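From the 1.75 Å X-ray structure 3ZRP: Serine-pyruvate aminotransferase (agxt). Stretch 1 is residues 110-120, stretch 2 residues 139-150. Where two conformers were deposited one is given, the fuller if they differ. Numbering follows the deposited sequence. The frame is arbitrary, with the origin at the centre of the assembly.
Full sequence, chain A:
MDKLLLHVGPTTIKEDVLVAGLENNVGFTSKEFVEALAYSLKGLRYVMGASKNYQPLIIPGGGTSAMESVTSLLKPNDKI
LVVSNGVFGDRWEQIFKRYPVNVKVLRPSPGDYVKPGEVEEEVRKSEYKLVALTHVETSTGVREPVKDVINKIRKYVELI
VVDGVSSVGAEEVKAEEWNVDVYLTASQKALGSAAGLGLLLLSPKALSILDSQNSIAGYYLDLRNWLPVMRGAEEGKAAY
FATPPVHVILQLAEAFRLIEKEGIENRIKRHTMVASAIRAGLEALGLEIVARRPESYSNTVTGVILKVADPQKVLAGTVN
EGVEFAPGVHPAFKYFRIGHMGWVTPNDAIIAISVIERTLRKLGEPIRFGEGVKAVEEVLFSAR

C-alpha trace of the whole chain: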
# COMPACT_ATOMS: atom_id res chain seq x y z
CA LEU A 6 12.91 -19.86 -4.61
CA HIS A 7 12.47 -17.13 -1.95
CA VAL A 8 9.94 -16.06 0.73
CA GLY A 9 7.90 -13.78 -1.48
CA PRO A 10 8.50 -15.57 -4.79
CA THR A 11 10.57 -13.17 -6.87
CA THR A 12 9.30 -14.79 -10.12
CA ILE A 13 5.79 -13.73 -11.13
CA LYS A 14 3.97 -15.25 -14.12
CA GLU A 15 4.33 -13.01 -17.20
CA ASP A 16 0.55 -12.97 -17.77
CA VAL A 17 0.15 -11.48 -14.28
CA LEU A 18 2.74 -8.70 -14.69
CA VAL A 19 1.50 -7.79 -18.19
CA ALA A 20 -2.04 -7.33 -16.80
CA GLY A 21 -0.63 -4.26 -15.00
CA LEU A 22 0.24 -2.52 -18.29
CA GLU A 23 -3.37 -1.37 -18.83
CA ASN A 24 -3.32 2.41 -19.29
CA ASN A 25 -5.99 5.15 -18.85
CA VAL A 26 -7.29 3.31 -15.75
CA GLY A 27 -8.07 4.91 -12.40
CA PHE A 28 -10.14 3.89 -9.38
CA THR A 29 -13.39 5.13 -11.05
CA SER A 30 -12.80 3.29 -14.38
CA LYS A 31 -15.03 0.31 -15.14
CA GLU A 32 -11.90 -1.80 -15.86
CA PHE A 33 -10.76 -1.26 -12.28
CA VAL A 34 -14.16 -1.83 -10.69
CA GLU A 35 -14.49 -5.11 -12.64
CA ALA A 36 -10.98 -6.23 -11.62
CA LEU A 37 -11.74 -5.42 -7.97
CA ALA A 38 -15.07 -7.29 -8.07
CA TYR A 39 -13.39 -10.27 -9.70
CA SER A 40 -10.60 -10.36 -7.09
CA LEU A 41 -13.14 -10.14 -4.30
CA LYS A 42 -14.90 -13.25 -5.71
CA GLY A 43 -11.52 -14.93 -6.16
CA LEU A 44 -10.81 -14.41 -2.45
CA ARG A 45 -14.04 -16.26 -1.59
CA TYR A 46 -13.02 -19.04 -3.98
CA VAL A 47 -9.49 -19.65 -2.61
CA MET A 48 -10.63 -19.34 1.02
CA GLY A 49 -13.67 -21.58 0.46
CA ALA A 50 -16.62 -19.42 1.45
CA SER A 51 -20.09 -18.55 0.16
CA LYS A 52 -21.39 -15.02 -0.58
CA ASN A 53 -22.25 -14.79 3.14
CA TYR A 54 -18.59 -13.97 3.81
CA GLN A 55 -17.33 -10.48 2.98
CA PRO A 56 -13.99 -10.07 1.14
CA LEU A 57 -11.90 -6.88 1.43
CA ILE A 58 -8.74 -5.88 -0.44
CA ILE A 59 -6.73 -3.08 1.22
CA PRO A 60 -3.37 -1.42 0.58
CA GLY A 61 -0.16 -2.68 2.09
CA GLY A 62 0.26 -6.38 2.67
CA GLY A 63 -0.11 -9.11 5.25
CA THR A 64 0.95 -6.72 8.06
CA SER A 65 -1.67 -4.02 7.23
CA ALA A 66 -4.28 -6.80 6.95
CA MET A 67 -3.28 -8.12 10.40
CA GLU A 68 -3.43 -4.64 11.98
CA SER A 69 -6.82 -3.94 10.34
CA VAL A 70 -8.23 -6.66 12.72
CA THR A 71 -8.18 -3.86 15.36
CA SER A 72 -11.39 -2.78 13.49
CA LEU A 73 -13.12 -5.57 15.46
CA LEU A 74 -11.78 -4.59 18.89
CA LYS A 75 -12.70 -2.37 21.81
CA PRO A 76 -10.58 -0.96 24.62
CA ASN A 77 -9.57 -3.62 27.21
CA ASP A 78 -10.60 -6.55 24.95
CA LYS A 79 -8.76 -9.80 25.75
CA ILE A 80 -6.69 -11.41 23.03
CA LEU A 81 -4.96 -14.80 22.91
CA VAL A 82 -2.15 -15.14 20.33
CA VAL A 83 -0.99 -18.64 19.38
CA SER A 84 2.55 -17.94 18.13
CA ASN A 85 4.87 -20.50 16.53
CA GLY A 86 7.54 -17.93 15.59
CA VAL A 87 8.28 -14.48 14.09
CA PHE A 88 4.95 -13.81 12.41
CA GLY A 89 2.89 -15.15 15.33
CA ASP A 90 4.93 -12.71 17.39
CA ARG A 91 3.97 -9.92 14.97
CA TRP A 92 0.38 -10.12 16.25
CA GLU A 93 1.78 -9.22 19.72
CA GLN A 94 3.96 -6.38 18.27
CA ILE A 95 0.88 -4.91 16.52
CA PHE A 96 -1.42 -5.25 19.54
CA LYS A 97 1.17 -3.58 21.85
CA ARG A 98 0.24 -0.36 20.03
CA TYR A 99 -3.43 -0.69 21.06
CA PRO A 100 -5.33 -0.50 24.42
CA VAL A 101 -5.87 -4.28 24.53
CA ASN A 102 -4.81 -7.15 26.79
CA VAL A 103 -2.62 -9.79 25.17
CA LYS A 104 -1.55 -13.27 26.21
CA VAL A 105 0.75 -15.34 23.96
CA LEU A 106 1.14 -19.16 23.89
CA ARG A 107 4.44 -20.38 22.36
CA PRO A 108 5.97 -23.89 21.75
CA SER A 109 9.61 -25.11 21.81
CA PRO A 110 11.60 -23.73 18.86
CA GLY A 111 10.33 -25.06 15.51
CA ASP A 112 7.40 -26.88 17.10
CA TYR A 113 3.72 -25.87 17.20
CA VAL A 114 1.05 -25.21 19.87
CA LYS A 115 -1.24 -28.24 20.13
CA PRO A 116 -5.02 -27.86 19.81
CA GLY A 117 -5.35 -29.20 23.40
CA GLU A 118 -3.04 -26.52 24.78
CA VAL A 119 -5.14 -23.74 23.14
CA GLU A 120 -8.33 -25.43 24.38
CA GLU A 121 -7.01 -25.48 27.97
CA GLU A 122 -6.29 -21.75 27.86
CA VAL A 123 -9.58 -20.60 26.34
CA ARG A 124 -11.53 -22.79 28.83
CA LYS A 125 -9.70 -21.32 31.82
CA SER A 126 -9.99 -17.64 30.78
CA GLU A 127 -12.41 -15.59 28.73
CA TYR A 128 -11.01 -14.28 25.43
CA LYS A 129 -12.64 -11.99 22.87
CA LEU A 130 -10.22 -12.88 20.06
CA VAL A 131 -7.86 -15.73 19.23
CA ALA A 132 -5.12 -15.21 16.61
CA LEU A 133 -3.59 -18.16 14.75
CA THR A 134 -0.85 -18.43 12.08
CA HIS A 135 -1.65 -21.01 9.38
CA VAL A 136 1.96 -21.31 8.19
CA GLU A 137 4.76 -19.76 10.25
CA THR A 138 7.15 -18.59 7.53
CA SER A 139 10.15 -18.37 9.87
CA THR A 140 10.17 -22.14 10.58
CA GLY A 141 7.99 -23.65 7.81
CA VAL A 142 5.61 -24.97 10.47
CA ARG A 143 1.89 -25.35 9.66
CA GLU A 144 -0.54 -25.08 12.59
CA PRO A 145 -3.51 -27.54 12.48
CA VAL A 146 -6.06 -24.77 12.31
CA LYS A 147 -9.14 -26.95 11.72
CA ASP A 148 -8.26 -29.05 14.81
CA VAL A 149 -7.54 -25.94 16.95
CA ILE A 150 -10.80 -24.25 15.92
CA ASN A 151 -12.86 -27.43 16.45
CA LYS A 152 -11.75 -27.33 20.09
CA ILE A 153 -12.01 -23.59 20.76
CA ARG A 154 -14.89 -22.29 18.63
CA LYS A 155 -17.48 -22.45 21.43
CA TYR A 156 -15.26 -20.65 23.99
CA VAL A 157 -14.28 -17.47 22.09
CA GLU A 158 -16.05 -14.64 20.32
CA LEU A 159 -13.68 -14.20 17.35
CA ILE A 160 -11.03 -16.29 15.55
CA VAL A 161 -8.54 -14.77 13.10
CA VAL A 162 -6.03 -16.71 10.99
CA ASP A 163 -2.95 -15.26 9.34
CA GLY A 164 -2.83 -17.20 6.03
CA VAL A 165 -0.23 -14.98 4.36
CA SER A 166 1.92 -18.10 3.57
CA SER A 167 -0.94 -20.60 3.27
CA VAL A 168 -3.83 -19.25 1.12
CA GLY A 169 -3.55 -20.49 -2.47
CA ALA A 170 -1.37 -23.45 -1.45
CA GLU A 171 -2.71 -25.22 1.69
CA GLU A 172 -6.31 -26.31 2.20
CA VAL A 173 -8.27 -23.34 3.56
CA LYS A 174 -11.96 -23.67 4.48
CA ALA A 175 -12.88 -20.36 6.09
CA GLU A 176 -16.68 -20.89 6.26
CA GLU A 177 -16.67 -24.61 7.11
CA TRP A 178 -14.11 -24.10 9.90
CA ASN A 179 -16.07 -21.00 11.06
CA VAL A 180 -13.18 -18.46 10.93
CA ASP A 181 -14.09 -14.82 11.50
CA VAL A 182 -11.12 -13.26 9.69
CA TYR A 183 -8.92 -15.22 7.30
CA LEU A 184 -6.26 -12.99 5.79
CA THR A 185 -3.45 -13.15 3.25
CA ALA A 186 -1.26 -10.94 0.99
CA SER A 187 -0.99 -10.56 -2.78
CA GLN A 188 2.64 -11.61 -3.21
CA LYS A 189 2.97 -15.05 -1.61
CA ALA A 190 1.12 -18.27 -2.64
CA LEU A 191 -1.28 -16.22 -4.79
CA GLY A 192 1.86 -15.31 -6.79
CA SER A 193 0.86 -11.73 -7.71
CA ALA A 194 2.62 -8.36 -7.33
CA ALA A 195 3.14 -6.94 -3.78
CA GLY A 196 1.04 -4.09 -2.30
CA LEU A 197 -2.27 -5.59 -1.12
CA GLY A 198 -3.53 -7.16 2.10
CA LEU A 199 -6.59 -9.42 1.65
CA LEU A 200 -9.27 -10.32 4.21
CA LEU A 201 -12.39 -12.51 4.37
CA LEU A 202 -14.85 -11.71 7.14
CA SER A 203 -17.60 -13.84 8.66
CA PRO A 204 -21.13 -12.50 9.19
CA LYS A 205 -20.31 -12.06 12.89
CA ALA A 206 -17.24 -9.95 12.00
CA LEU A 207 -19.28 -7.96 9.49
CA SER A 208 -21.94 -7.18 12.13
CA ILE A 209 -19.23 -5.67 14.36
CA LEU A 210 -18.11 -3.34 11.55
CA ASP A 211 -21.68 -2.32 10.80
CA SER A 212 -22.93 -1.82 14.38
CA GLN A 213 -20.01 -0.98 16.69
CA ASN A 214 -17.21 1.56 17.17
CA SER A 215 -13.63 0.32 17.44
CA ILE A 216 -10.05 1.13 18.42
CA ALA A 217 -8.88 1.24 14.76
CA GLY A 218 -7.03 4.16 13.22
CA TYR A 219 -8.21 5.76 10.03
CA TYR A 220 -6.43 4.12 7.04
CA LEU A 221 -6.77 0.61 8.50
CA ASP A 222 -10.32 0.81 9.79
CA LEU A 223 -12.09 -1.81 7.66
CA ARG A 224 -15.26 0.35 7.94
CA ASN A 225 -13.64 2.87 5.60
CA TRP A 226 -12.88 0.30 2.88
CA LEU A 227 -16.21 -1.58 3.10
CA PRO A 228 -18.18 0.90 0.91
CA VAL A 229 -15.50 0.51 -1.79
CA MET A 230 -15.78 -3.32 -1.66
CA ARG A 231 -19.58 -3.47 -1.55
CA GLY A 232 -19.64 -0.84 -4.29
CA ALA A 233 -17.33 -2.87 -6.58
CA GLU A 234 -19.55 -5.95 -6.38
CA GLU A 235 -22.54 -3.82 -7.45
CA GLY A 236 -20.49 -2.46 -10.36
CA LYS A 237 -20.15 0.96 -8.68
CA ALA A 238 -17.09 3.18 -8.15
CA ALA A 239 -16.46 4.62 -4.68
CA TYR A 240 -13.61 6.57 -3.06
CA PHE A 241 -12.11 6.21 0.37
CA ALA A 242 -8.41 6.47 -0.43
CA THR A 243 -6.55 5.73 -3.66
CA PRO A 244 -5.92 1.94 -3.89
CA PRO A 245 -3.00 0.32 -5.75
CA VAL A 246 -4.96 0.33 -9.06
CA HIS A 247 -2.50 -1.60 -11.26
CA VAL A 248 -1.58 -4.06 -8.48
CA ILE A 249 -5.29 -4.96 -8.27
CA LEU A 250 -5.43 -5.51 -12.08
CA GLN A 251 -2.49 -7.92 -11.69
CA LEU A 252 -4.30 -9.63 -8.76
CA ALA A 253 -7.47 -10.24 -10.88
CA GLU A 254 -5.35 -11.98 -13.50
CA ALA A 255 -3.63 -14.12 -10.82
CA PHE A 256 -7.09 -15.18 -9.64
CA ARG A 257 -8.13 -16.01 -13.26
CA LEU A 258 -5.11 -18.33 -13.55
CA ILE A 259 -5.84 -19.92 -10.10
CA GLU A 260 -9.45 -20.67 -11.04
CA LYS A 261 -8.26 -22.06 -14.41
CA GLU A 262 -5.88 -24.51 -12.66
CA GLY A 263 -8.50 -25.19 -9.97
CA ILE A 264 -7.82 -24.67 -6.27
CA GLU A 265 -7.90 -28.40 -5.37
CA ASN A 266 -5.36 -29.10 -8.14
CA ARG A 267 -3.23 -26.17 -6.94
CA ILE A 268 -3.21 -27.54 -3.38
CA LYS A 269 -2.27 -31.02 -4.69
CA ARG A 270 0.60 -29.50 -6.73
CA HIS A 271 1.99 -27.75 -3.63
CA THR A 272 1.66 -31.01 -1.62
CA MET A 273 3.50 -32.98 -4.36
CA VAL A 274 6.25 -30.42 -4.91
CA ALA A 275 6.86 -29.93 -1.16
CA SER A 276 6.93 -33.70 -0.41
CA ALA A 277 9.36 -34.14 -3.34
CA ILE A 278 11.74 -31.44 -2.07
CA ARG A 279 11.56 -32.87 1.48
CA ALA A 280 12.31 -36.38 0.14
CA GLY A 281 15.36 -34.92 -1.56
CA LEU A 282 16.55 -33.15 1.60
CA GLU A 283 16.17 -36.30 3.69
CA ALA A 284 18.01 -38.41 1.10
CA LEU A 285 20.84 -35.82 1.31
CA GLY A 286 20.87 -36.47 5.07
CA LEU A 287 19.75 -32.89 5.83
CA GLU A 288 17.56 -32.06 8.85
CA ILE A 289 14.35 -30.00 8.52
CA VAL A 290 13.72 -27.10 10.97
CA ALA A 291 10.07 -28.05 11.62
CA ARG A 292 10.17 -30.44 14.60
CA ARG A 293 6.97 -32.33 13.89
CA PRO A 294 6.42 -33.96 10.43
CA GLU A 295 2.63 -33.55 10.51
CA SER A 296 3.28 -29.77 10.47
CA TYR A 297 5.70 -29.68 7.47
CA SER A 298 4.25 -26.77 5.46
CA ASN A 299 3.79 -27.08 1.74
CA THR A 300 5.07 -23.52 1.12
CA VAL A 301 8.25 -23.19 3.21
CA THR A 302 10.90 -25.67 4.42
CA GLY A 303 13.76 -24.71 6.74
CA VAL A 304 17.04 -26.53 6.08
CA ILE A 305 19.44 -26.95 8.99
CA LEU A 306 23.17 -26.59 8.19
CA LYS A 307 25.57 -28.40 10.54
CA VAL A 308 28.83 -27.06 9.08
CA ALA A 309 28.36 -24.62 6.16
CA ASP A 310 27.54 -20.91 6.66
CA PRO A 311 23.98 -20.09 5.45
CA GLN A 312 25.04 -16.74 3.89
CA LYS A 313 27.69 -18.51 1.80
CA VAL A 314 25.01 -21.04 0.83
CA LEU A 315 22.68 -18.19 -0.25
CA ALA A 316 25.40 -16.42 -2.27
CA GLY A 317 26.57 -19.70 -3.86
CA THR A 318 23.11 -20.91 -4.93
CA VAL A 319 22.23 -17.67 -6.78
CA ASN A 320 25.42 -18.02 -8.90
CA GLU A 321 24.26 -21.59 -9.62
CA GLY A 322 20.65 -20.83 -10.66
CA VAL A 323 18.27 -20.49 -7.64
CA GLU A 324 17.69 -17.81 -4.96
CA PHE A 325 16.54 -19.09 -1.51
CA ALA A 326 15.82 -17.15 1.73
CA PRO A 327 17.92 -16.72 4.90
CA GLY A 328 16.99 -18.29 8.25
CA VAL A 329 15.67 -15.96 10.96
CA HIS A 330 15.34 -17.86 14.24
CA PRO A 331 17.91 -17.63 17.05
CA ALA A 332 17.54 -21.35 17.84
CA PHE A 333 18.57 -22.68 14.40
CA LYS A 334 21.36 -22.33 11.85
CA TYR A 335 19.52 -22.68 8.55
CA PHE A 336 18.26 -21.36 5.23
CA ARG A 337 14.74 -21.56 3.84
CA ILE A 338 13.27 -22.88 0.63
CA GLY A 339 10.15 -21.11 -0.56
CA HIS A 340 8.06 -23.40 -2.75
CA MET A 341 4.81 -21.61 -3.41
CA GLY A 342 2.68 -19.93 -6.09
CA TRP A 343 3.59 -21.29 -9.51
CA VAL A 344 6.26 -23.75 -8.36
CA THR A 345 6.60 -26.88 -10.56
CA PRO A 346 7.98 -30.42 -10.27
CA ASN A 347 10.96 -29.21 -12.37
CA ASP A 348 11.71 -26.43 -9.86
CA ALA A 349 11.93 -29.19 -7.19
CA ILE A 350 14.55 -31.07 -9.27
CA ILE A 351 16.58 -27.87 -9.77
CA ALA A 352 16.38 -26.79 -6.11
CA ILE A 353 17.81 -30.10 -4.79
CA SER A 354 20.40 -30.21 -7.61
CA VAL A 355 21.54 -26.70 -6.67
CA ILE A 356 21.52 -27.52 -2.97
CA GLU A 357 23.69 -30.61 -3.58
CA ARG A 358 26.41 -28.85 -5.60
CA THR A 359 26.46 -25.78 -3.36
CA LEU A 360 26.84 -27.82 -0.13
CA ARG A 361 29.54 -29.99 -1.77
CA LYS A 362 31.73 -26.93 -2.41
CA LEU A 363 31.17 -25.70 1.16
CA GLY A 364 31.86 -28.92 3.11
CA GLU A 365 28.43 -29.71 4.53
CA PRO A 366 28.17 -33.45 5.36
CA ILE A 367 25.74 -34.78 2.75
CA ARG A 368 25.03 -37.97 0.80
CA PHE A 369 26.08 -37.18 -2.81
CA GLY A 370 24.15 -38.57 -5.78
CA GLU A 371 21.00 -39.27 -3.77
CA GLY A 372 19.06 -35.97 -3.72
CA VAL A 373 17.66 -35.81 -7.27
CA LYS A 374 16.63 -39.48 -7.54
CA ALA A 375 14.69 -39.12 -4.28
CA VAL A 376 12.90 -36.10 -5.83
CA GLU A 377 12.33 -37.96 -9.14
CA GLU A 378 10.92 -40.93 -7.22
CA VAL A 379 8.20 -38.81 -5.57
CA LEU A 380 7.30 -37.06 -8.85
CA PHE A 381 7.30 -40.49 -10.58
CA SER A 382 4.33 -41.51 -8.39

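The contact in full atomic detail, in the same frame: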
# COMPACT_ATOMS: atom_id res chain seq x y z
N PRO A 110 11.27 -24.21 20.21
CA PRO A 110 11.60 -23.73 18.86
C PRO A 110 11.27 -24.72 17.74
O PRO A 110 11.62 -25.91 17.84
CB PRO A 110 13.10 -23.49 18.93
CG PRO A 110 13.31 -23.06 20.37
CD PRO A 110 12.35 -23.90 21.17
N GLY A 111 10.57 -24.25 16.71
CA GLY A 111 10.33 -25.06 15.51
C GLY A 111 9.20 -26.04 15.65
O GLY A 111 8.92 -26.80 14.73
N ASP A 112 8.57 -26.04 16.83
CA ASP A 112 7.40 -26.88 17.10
C ASP A 112 6.14 -26.04 16.91
O ASP A 112 6.20 -24.93 16.36
CB ASP A 112 7.46 -27.40 18.56
CG ASP A 112 6.81 -28.77 18.73
OD1 ASP A 112 5.63 -28.97 18.36
OD2 ASP A 112 7.49 -29.67 19.25
N TYR A 113 4.99 -26.56 17.34
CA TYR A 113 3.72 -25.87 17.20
C TYR A 113 2.83 -26.10 18.43
O TYR A 113 2.97 -27.11 19.11
CB TYR A 113 2.99 -26.29 15.92
CG TYR A 113 2.44 -27.70 15.90
CD1 TYR A 113 3.25 -28.81 15.55
CD2 TYR A 113 1.11 -27.94 16.20
CE1 TYR A 113 2.73 -30.11 15.54
CE2 TYR A 113 0.57 -29.23 16.17
CZ TYR A 113 1.39 -30.31 15.84
OH TYR A 113 0.83 -31.57 15.82
N VAL A 114 1.95 -25.14 18.71
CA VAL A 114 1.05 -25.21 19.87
C VAL A 114 -0.08 -26.17 19.55
O VAL A 114 -0.79 -25.97 18.59
CB VAL A 114 0.48 -23.81 20.23
CG1 VAL A 114 -0.40 -23.91 21.48
CG2 VAL A 114 1.62 -22.84 20.46
N LYS A 115 -0.25 -27.20 20.38
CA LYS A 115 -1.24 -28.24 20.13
C LYS A 115 -2.66 -27.73 20.36
O LYS A 115 -2.86 -26.86 21.20
CB LYS A 115 -0.95 -29.46 21.02
CG LYS A 115 0.48 -29.97 20.92
CD LYS A 115 0.79 -30.45 19.48
CE LYS A 115 2.24 -30.91 19.33
NZ LYS A 115 3.24 -29.89 19.74
N PRO A 116 -3.64 -28.27 19.60
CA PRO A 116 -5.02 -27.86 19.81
C PRO A 116 -5.46 -27.96 21.28
O PRO A 116 -6.17 -27.07 21.76
CB PRO A 116 -5.81 -28.84 18.94
CG PRO A 116 -4.88 -29.16 17.82
CD PRO A 116 -3.53 -29.19 18.44
N GLY A 117 -5.01 -29.00 21.98
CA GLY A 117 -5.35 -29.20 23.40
C GLY A 117 -4.82 -28.11 24.32
O GLY A 117 -5.47 -27.76 25.31
N GLU A 118 -3.65 -27.58 23.99
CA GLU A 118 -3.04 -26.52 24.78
C GLU A 118 -3.79 -25.18 24.60
O GLU A 118 -3.90 -24.40 25.56
CB GLU A 118 -1.55 -26.39 24.46
CG GLU A 118 -0.81 -27.73 24.61
CD GLU A 118 0.59 -27.75 24.00
OE1 GLU A 118 0.87 -27.00 23.04
OE2 GLU A 118 1.41 -28.54 24.50
N VAL A 119 -4.30 -24.93 23.39
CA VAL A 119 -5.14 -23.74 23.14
C VAL A 119 -6.49 -23.91 23.84
O VAL A 119 -7.02 -22.95 24.46
CB VAL A 119 -5.36 -23.40 21.62
CG1 VAL A 119 -6.04 -22.01 21.48
CG2 VAL A 119 -4.03 -23.43 20.83
N GLU A 120 -7.06 -25.11 23.72
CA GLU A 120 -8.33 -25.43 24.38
C GLU A 120 -8.28 -25.18 25.89
O GLU A 120 -9.19 -24.57 26.44
CB GLU A 120 -8.71 -26.90 24.12
CG GLU A 120 -10.05 -27.31 24.71
CD GLU A 120 -10.30 -28.81 24.60
OE1 GLU A 120 -9.32 -29.59 24.62
OE2 GLU A 120 -11.47 -29.21 24.55
N SER A 139 8.79 -18.30 9.32
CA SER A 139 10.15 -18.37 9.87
C SER A 139 10.66 -19.82 10.03
O SER A 139 11.86 -20.06 9.95
CB SER A 139 10.28 -17.62 11.18
OG SER A 139 9.43 -18.21 12.14
N THR A 140 9.76 -20.77 10.24
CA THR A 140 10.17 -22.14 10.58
C THR A 140 9.60 -23.18 9.61
O THR A 140 9.96 -24.35 9.67
CB THR A 140 9.71 -22.55 12.00
OG1 THR A 140 8.28 -22.48 12.08
CG2 THR A 140 10.33 -21.66 13.09
N GLY A 141 8.70 -22.75 8.73
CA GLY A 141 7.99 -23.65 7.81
C GLY A 141 7.04 -24.60 8.51
O GLY A 141 6.77 -25.69 8.03
N VAL A 142 6.49 -24.16 9.64
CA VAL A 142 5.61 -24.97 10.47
C VAL A 142 4.14 -24.59 10.26
O VAL A 142 3.77 -23.41 10.40
CB VAL A 142 6.01 -24.82 11.96
CG1 VAL A 142 4.95 -25.38 12.88
CG2 VAL A 142 7.34 -25.51 12.22
N ARG A 143 3.31 -25.57 9.90
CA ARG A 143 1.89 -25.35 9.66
C ARG A 143 1.11 -25.76 10.92
O ARG A 143 1.25 -26.89 11.41
CB ARG A 143 1.39 -26.18 8.49
CG ARG A 143 -0.11 -26.03 8.14
CD ARG A 143 -0.56 -26.98 7.01
NE ARG A 143 -0.13 -28.33 7.33
CZ ARG A 143 0.70 -29.08 6.62
NH1 ARG A 143 1.17 -28.67 5.44
NH2 ARG A 143 1.04 -30.28 7.10
N GLU A 144 0.30 -24.84 11.43
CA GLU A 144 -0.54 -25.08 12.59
C GLU A 144 -1.78 -25.82 12.08
O GLU A 144 -2.30 -25.47 11.02
CB GLU A 144 -0.96 -23.72 13.20
CG GLU A 144 -1.87 -23.80 14.45
CD GLU A 144 -1.18 -24.30 15.71
OE1 GLU A 144 0.04 -24.30 15.84
OE2 GLU A 144 -1.89 -24.72 16.64
N PRO A 145 -2.26 -26.85 12.83
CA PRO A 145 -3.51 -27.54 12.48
C PRO A 145 -4.74 -26.73 12.87
O PRO A 145 -5.42 -27.01 13.87
CB PRO A 145 -3.44 -28.86 13.27
CG PRO A 145 -2.56 -28.57 14.43
CD PRO A 145 -1.57 -27.50 13.96
N VAL A 146 -5.05 -25.77 12.02
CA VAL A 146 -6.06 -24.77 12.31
C VAL A 146 -7.45 -25.37 12.47
O VAL A 146 -8.14 -25.00 13.43
CB VAL A 146 -6.01 -23.56 11.32
CG1 VAL A 146 -4.71 -22.76 11.55
CG2 VAL A 146 -6.10 -24.00 9.88
N LYS A 147 -7.85 -26.29 11.59
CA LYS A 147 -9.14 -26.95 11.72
C LYS A 147 -9.27 -27.58 13.11
O LYS A 147 -10.24 -27.32 13.82
CB LYS A 147 -9.36 -27.98 10.62
CG LYS A 147 -10.68 -28.75 10.72
CD LYS A 147 -10.78 -29.85 9.67
CE LYS A 147 -9.58 -30.81 9.67
NZ LYS A 147 -9.53 -31.71 10.86
N ASP A 148 -8.27 -28.39 13.50
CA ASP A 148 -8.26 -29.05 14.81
C ASP A 148 -8.29 -28.07 16.00
O ASP A 148 -9.01 -28.30 16.97
CB ASP A 148 -7.06 -29.97 14.94
CG ASP A 148 -7.13 -31.17 13.99
OD1 ASP A 148 -8.18 -31.42 13.36
OD2 ASP A 148 -6.10 -31.85 13.88
N VAL A 149 -7.50 -27.00 15.92
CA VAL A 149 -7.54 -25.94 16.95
C VAL A 149 -8.92 -25.31 17.06
O VAL A 149 -9.47 -25.18 18.16
CB VAL A 149 -6.48 -24.83 16.70
CG1 VAL A 149 -6.66 -23.70 17.72
CG2 VAL A 149 -5.09 -25.39 16.78
N ILE A 150 -9.51 -24.94 15.92
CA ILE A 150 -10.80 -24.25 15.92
C ILE A 150 -11.94 -25.17 16.40
O ILE A 150 -12.84 -24.74 17.12
CB ILE A 150 -11.09 -23.63 14.54
CG1 ILE A 150 -10.12 -22.47 14.29
CG2 ILE A 150 -12.54 -23.16 14.42
CD1 ILE A 150 -10.19 -21.91 12.89
O HOH W 1 7.62 -23.15 14.70

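Two segments of one chain, 110-120 and 139-150, run side by side and bury 473 Å² between them, mostly through apolar side chains; Pro116, Tyr113 and Val142 cover the most surface. Each segment ends in a helix; the second has a short strand, 142-143, before it. The two helices, 116-120 and 146-150, lie at 31° with their axes 9.0 Å apart at closest approach.

At Pro116, in the first turn of its helix, the backbones come close, Pro116 CA lying 4.3 Å from Val149 CA. Its ring sits over the start of the other helix: Pro116 CG lies 4.2 Å from Pro145 CG, 3.7 Å from Asp148 CB and 3.9 Å from Val149 CG2. Proline suits the first turn, where its lack of an amide hydrogen costs no helical bond. One turn on, Val119 points toward the partner and extends the apolar seam, with Val119 CG2 4.1 Å from Val149 CG1. Asp148 offers its CB to Pro116, while its carboxylate forms a salt bridge to Lys147 (Asp148 OD1 to Lys147 NZ, 2.9 Å).

Tyr113 points toward the second segment, and its chi1 of 70° (p) lays the ring beside Pro145, Tyr113 CD2 to Pro145 CD being 3.5 Å. Tyr113 CB packs 3.7 Å from Val142 CG1, and Glu144 OE1 lies at the ring edge, near its plane. The Tyr113 hydroxyl is hydrogen-bonded elsewhere in the structure, so the ring can be largely buried without leaving its polar end unsatisfied.

Val142, on a short strand and in the t rotamer, spreads its methyls along the loop: Val142 CG2 is 3.2 Å from Gly111 O, and Val142 CG1 is 3.7 Å from Asp112 O. Gly111 has a phi of 81°, a value that favours glycine, and Gly111 CA packs 4.2 Å from Thr140 CG2. Thr140 also has a polar role: Thr140 OG1 donates to a water at 2.8 Å, which in turn donates to Asp112 O at 2.8 Å, bridging the segments.

Glu144 starts sideways, but chi2 of 71° (p) brings its carboxylate to the loop, where Glu144 OE2 is 2.6 Å from Val114 O. So short a separation between two oxygens suggests a protonated acid, though the geometry leaves this open. On the far side of the loop, Asp112 and Lys115 point away and brace it, Lys115 NZ reaching Asp112 OD1 in a salt bridge and Tyr113 O in a hydrogen bond, both at 2.9 Å.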